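Local coordinates for tyrosine-protein phosphatase non-receptor type 18 (Homo sapiens, PDB 2OC3), which removes phosphate from phosphotyrosine in proteins, acting on autophosphorylated tyrosine kinases through the catalytic domain present here, at residues Val191-Trp199 with His210-Leu221. Residues are numbered along the deposited sequence; the frame is centred on the assembly and turned at random.
Sequences VYQLQYMSW and HMLAMVEEARRL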
ATOM      1  N   VAL A 191      -2.895  16.598  -2.712  1.00  7.56           N
ATOM      2  CA  VAL A 191      -2.728  15.158  -2.438  1.00  8.36           C
ATOM      3  C   VAL A 191      -4.010  14.700  -1.753  1.00  7.95           C
ATOM      4  O   VAL A 191      -4.470  15.329  -0.789  1.00  9.31           O
ATOM      5  CB  VAL A 191      -1.516  14.851  -1.563  1.00  9.57           C
ATOM      6  CG1 VAL A 191      -1.452  13.347  -1.232  1.00 11.01           C
ATOM      7  CG2 VAL A 191      -0.220  15.298  -2.312  1.00 12.96           C
ATOM      8  N   TYR A 192      -4.624  13.668  -2.307  1.00  6.89           N
ATOM      9  CA  TYR A 192      -5.788  13.038  -1.704  1.00  7.08           C
ATOM     10  C   TYR A 192      -5.376  11.857  -0.875  1.00  8.99           C
ATOM     11  O   TYR A 192      -4.558  11.047  -1.353  1.00  8.89           O
ATOM     12  CB  TYR A 192      -6.757  12.591  -2.794  1.00  6.76           C
ATOM     13  CG  TYR A 192      -7.409  13.769  -3.535  1.00  6.70           C
ATOM     14  CD1 TYR A 192      -8.541  14.365  -3.014  1.00  7.63           C
ATOM     15  CD2 TYR A 192      -6.888  14.284  -4.700  1.00  9.11           C
ATOM     16  CE1 TYR A 192      -9.154  15.459  -3.640  1.00  7.98           C
ATOM     17  CE2 TYR A 192      -7.493  15.406  -5.358  1.00  7.97           C
ATOM     18  CZ  TYR A 192      -8.637  15.959  -4.805  1.00 10.29           C
ATOM     19  OH  TYR A 192      -9.263  17.056  -5.419  1.00 12.39           O
ATOM     20  N   GLN A 193      -5.948  11.738   0.318  1.00  6.30           N
ATOM     21  CA  GLN A 193      -5.710  10.580   1.195  1.00  6.42           C
ATOM     22  C   GLN A 193      -7.010   9.886   1.514  1.00  9.20           C
ATOM     23  O   GLN A 193      -7.967  10.519   2.000  1.00  7.60           O
ATOM     24  CB  GLN A 193      -5.064  11.029   2.491  1.00  7.36           C
ATOM     25  CG  GLN A 193      -4.701   9.886   3.465  1.00  6.78           C
ATOM     26  CD  GLN A 193      -4.980  10.199   4.916  1.00 11.36           C
ATOM     27  OE1 GLN A 193      -5.740  11.111   5.220  1.00 13.06           O
ATOM     28  NE2 GLN A 193      -4.330   9.477   5.829  1.00  8.53           N
ATOM     29  N   LEU A 194      -7.066   8.601   1.204  1.00  6.29           N
ATOM     30  CA  LEU A 194      -8.186   7.790   1.545  1.00  4.51           C
ATOM     31  C   LEU A 194      -7.804   6.933   2.721  1.00  6.39           C
ATOM     32  O   LEU A 194      -6.744   6.327   2.680  1.00  6.57           O
ATOM     33  CB  LEU A 194      -8.593   6.921   0.388  1.00  7.39           C
ATOM     34  CG  LEU A 194      -9.273   7.605  -0.801  1.00  7.13           C
ATOM     35  CD1 LEU A 194      -8.993   6.904  -2.166  1.00 10.06           C
ATOM     36  CD2 LEU A 194     -10.752   7.717  -0.549  1.00 10.57           C
ATOM     37  N   GLN A 195      -8.631   6.894   3.762  1.00  7.47           N
ATOM     38  CA  GLN A 195      -8.310   6.140   4.966  1.00  6.17           C
ATOM     39  C   GLN A 195      -9.439   5.180   5.255  1.00  6.72           C
ATOM     40  O   GLN A 195     -10.587   5.573   5.348  1.00  6.20           O
ATOM     41  CB  GLN A 195      -8.093   7.055   6.180  1.00  6.54           C
ATOM     42  CG  GLN A 195      -7.568   6.236   7.390  1.00  8.92           C
ATOM     43  CD  GLN A 195      -7.444   7.009   8.674  1.00  9.04           C
ATOM     44  OE1 GLN A 195      -7.713   8.218   8.731  1.00  9.17           O
ATOM     45  NE2 GLN A 195      -7.029   6.300   9.737  1.00 10.23           N
ATOM     46  N   TYR A 196      -9.126   3.903   5.354  1.00  6.24           N
ATOM     47  CA  TYR A 196     -10.056   2.849   5.752  1.00  5.65           C
ATOM     48  C   TYR A 196     -10.097   2.895   7.284  1.00  7.55           C
ATOM     49  O   TYR A 196      -9.040   2.863   7.947  1.00  7.52           O
ATOM     50  CB  TYR A 196      -9.569   1.468   5.235  1.00  8.06           C
ATOM     51  CG  TYR A 196     -10.671   0.465   5.218  1.00  7.25           C
ATOM     52  CD1 TYR A 196     -11.313   0.152   4.048  1.00 10.38           C
ATOM     53  CD2 TYR A 196     -11.129  -0.139   6.381  1.00  7.31           C
ATOM     54  CE1 TYR A 196     -12.392  -0.733   4.033  1.00 12.19           C
ATOM     55  CE2 TYR A 196     -12.198  -1.007   6.376  1.00  9.08           C
ATOM     56  CZ  TYR A 196     -12.821  -1.303   5.202  1.00 10.35           C
ATOM     57  OH  TYR A 196     -13.925  -2.170   5.202  1.00 11.85           O
ATOM     58  N   MET A 197     -11.314   3.035   7.839  1.00  8.08           N
ATOM     59  CA  MET A 197     -11.485   3.482   9.227  1.00  8.51           C
ATOM     60  C   MET A 197     -11.866   2.393  10.222  1.00  8.52           C
ATOM     61  O   MET A 197     -11.855   2.675  11.419  1.00  8.09           O
ATOM     62  CB  MET A 197     -12.564   4.591   9.302  1.00  8.80           C
ATOM     63  CG  MET A 197     -12.263   5.766   8.413  1.00 11.71           C
ATOM     64  SD  MET A 197     -10.742   6.629   8.769  1.00 11.80           S
ATOM     65  CE  MET A 197     -11.242   7.453  10.307  1.00 16.14           C
ATOM     66  N   SER A 198     -12.160   1.177   9.750  1.00  6.60           N
ATOM     67  CA  SER A 198     -12.714   0.121  10.594  1.00  6.78           C
ATOM     68  C   SER A 198     -12.133  -1.264  10.361  1.00 10.50           C
ATOM     69  O   SER A 198     -12.743  -2.258  10.723  1.00  9.68           O
ATOM     70  CB  SER A 198     -14.212   0.073  10.361  1.00  9.88           C
ATOM     71  OG  SER A 198     -14.435  -0.278   9.006  1.00 11.68           O
ATOM     72  N   TRP A 199     -10.956  -1.372   9.750  1.00  7.45           N
ATOM     73  CA  TRP A 199     -10.383  -2.684   9.554  1.00  8.83           C
ATOM     74  C   TRP A 199     -10.145  -3.363  10.906  1.00 10.86           C
ATOM     75  O   TRP A 199      -9.481  -2.802  11.779  1.00  9.58           O
ATOM     76  CB  TRP A 199      -9.100  -2.622   8.742  1.00 11.30           C
ATOM     77  CG  TRP A 199      -8.732  -3.947   8.110  1.00 12.91           C
ATOM     78  CD1 TRP A 199      -8.369  -5.096   8.745  1.00 13.98           C
ATOM     79  CD2 TRP A 199      -8.639  -4.212   6.717  1.00 17.34           C
ATOM     80  NE1 TRP A 199      -8.053  -6.071   7.821  1.00 20.68           N
ATOM     81  CE2 TRP A 199      -8.223  -5.551   6.569  1.00 17.48           C
ATOM     82  CE3 TRP A 199      -8.882  -3.442   5.571  1.00 19.31           C
ATOM     83  CZ2 TRP A 199      -8.043  -6.140   5.299  1.00 23.29           C
ATOM     84  CZ3 TRP A 199      -8.691  -4.013   4.317  1.00 23.68           C
ATOM     85  CH2 TRP A 199      -8.276  -5.352   4.198  1.00 17.25           C
ATOM     86  N   HIS A 210     -16.985  -1.810   0.760  1.00  9.55           N
ATOM     87  CA  HIS A 210     -16.470  -0.464   1.033  1.00  9.69           C
ATOM     88  C   HIS A 210     -15.010  -0.343   0.622  1.00  8.88           C
ATOM     89  O   HIS A 210     -14.575   0.720   0.174  1.00 11.34           O
ATOM     90  CB  HIS A 210     -16.780  -0.057   2.476  1.00  9.98           C
ATOM     91  CG  HIS A 210     -18.249   0.136   2.694  1.00 14.38           C
ATOM     92  ND1 HIS A 210     -18.839   0.160   3.939  1.00 15.80           N
ATOM     93  CD2 HIS A 210     -19.257   0.267   1.797  1.00 17.59           C
ATOM     94  CE1 HIS A 210     -20.149   0.305   3.799  1.00 16.69           C
ATOM     95  NE2 HIS A 210     -20.434   0.372   2.511  1.00 20.57           N
ATOM     96  N   MET A 211     -14.252  -1.415   0.752  1.00  9.55           N
ATOM     97  CA  MET A 211     -12.885  -1.413   0.222  1.00  8.76           C
ATOM     98  C   MET A 211     -12.895  -1.231  -1.293  1.00 10.16           C
ATOM     99  O   MET A 211     -12.067  -0.496  -1.852  1.00 10.67           O
ATOM    100  CB  MET A 211     -12.144  -2.698   0.569  1.00 11.64           C
ATOM    101  CG  MET A 211     -10.734  -2.740  -0.003  1.00 14.10           C
ATOM    102  SD  MET A 211      -9.895  -4.326   0.332  1.00 16.69           S
ATOM    103  CE  MET A 211     -10.945  -5.473  -0.535  1.00 15.98           C
ATOM    104  N   LEU A 212     -13.816  -1.916  -1.997  1.00  8.34           N
ATOM    105  CA  LEU A 212     -13.916  -1.693  -3.446  1.00  9.45           C
ATOM    106  C   LEU A 212     -14.225  -0.226  -3.769  1.00  8.85           C
ATOM    107  O   LEU A 212     -13.682   0.344  -4.724  1.00 11.27           O
ATOM    108  CB  LEU A 212     -15.000  -2.595  -4.058  1.00 12.80           C
ATOM    109  CG  LEU A 212     -14.537  -3.996  -4.337  1.00 15.50           C
ATOM    110  CD1 LEU A 212     -15.740  -4.873  -4.702  1.00 20.07           C
ATOM    111  CD2 LEU A 212     -13.511  -3.990  -5.491  1.00 14.79           C
ATOM    112  N   ALA A 213     -15.134   0.380  -3.002  1.00  8.53           N
ATOM    113  CA  ALA A 213     -15.481   1.799  -3.145  1.00  8.38           C
ATOM    114  C   ALA A 213     -14.226   2.667  -2.990  1.00  8.77           C
ATOM    115  O   ALA A 213     -14.019   3.635  -3.704  1.00  9.62           O
ATOM    116  CB  ALA A 213     -16.532   2.197  -2.109  1.00 11.46           C
ATOM    117  N   MET A 214     -13.371   2.286  -2.043  1.00  7.00           N
ATOM    118  CA  MET A 214     -12.109   3.021  -1.801  1.00  8.36           C
ATOM    119  C   MET A 214     -11.200   2.971  -3.035  1.00  6.52           C
ATOM    120  O   MET A 214     -10.623   3.983  -3.418  1.00  8.85           O
ATOM    121  CB  MET A 214     -11.429   2.438  -0.565  1.00  9.18           C
ATOM    122  CG  MET A 214     -10.182   3.146  -0.149  1.00  8.51           C
ATOM    123  SD  MET A 214      -9.270   2.127   1.077  1.00 11.94           S
ATOM    124  CE  MET A 214      -8.062   3.320   1.716  1.00 10.45           C
ATOM    125  N   VAL A 215     -11.043   1.771  -3.594  1.00  8.98           N
ATOM    126  CA  VAL A 215     -10.217   1.578  -4.789  1.00  9.07           C
ATOM    127  C   VAL A 215     -10.813   2.321  -5.984  1.00  8.19           C
ATOM    128  O   VAL A 215     -10.093   2.994  -6.718  1.00  8.46           O
ATOM    129  CB  VAL A 215     -10.013   0.089  -5.095  1.00  8.68           C
ATOM    130  CG1 VAL A 215      -9.348  -0.080  -6.465  1.00  9.96           C
ATOM    131  CG2 VAL A 215      -9.117  -0.531  -4.035  1.00 11.37           C
ATOM    132  N   GLU A 216     -12.124   2.230  -6.144  1.00  8.06           N
ATOM    133  CA  GLU A 216     -12.785   2.944  -7.233  1.00  8.60           C
ATOM    134  C   GLU A 216     -12.534   4.452  -7.144  1.00  9.86           C
ATOM    135  O   GLU A 216     -12.225   5.119  -8.144  1.00 11.12           O
ATOM    136  CB  GLU A 216     -14.300   2.654  -7.227  1.00  9.66           C
ATOM    137  CG  GLU A 216     -14.670   1.198  -7.566  1.00  9.63           C
ATOM    138  CD  GLU A 216     -16.037   0.766  -7.107  1.00 16.86           C
ATOM    139  OE1 GLU A 216     -16.791   1.558  -6.490  1.00 17.17           O
ATOM    140  OE2 GLU A 216     -16.361  -0.430  -7.343  1.00 19.62           O
ATOM    141  N   GLU A 217     -12.685   5.010  -5.947  1.00  9.31           N
ATOM    142  CA  GLU A 217     -12.451   6.432  -5.781  1.00  8.65           C
ATOM    143  C   GLU A 217     -10.983   6.791  -5.980  1.00  8.51           C
ATOM    144  O   GLU A 217     -10.654   7.797  -6.608  1.00  9.47           O
ATOM    145  CB  GLU A 217     -12.926   6.883  -4.414  1.00  9.87           C
ATOM    146  CG  GLU A 217     -12.655   8.374  -4.115  1.00 13.46           C
ATOM    147  CD  GLU A 217     -13.305   9.368  -5.089  1.00 33.59           C
ATOM    148  OE1 GLU A 217     -14.358   9.082  -5.679  1.00 27.05           O
ATOM    149  OE2 GLU A 217     -12.758  10.480  -5.256  1.00 40.97           O
ATOM    150  N   ALA A 218     -10.058   5.985  -5.464  1.00  7.43           N
ATOM    151  CA  ALA A 218      -8.648   6.262  -5.680  1.00  7.24           C
ATOM    152  C   ALA A 218      -8.326   6.371  -7.154  1.00  7.32           C
ATOM    153  O   ALA A 218      -7.537   7.195  -7.561  1.00  9.71           O
ATOM    154  CB  ALA A 218      -7.761   5.168  -5.056  1.00  9.66           C
ATOM    155  N   ARG A 219      -8.912   5.464  -7.933  1.00  7.70           N
ATOM    156  CA  ARG A 219      -8.646   5.462  -9.365  1.00 11.19           C
ATOM    157  C   ARG A 219      -9.243   6.664 -10.065  1.00 13.49           C
ATOM    158  O   ARG A 219      -8.646   7.172 -11.027  1.00 13.18           O
ATOM    159  CB  ARG A 219      -9.122   4.158  -9.990  1.00 12.38           C
ATOM    160  CG  ARG A 219      -8.090   3.029  -9.808  1.00 11.00           C
ATOM    161  CD  ARG A 219      -6.965   3.229 -10.763  1.00 11.44           C
ATOM    162  NE  ARG A 219      -5.813   2.412 -10.437  1.00 13.29           N
ATOM    163  CZ  ARG A 219      -4.596   2.628 -10.904  1.00 16.64           C
ATOM    164  NH1 ARG A 219      -4.337   3.665 -11.703  1.00 15.75           N
ATOM    165  NH2 ARG A 219      -3.606   1.809 -10.532  1.00 15.36           N
ATOM    166  N   ARG A 220     -10.395   7.138  -9.605  1.00 10.54           N
ATOM    167  CA  ARG A 220     -10.928   8.369 -10.206  1.00 12.58           C
ATOM    168  C   ARG A 220     -10.001   9.541  -9.916  1.00 14.05           C
ATOM    169  O   ARG A 220      -9.766  10.386 -10.781  1.00 16.91           O
ATOM    170  CB  ARG A 220     -12.320   8.690  -9.670  1.00 12.55           C
ATOM    171  CG  ARG A 220     -13.416   7.773 -10.175  1.00 14.43           C
ATOM    172  CD  ARG A 220     -14.811   8.207  -9.812  1.00 13.96           C
ATOM    173  NE  ARG A 220     -15.090   7.973  -8.404  1.00 18.07           N
ATOM    174  CZ  ARG A 220     -15.683   6.880  -7.912  1.00 14.32           C
ATOM    175  NH1 ARG A 220     -16.083   5.892  -8.702  1.00 18.01           N
ATOM    176  NH2 ARG A 220     -15.905   6.786  -6.638  1.00 19.00           N
ATOM    177  N   LEU A 221      -9.494   9.623  -8.677  1.00 11.79           N
ATOM    178  CA  LEU A 221      -8.630  10.737  -8.281  1.00 10.86           C
ATOM    179  C   LEU A 221      -7.269  10.672  -8.949  1.00 12.92           C
ATOM    180  O   LEU A 221      -6.661  11.712  -9.239  1.00 15.30           O
ATOM    181  CB  LEU A 221      -8.450  10.765  -6.767  1.00 10.58           C
ATOM    182  CG  LEU A 221      -9.724  11.002  -5.980  1.00 11.76           C
ATOM    183  CD1 LEU A 221      -9.553  10.615  -4.518  1.00 11.58           C
ATOM    184  CD2 LEU A 221     -10.207  12.479  -6.101  1.00 11.43           C
TER
HETATM  185  O   HOH W   1     -14.657  -3.410   2.791  1.00 12.31           O
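Strand 191-196 and helix 210-221 run antiparallel at 175°, their axes 9.6 Å apart. The nearest CA pairs are Y192 with L221, L194 with M214 and Y196 with M211. The strand is part of the central mixed sheet of the phosphatase domain, and the helix packs on one side of it. Alternate strand residues Y192, L194 and Y196 point toward the helix. CD2 of L221 sits over the centre of the Y192 ring, 3.8 Å from the centroid, in a CH-pi contact. L221 CD1 touches Y192 CB. With an alanine here instead of Y192, L221 CD2 would probably lose its aromatic face and a gap would open at this end of the interface. L194 CD1 lies against M214 O and A218 N of the helix backbone and 3.6 Å from A218 CB. M214 has CG anti to the backbone N (chi1 -176°) and stays extended, which carries CE to 3.4 Å from L194 O. M214 SD meets the edge of the Y196 ring, 4.1 Å from Y196 CD1, a Met-aromatic contact. CE1 of Y196 abuts M211 CB at 4.0 Å. One water joins Y196 OH (2.8 Å) to M211 N, from which it accepts a hydrogen bond. M211 is extended through chi1 and chi2, which brings SD to the edge of the W199 six-membered ring, a second Met-aromatic contact. W199 also touches R239, a probable substrate-binding residue. No direct hydrogen bond links strand and helix. The chemistry is therefore mainly apolar and sulfur-aromatic, with the water serving a backbone N-H in the first turn of the helix, and only its W199 end approaches the catalytic site.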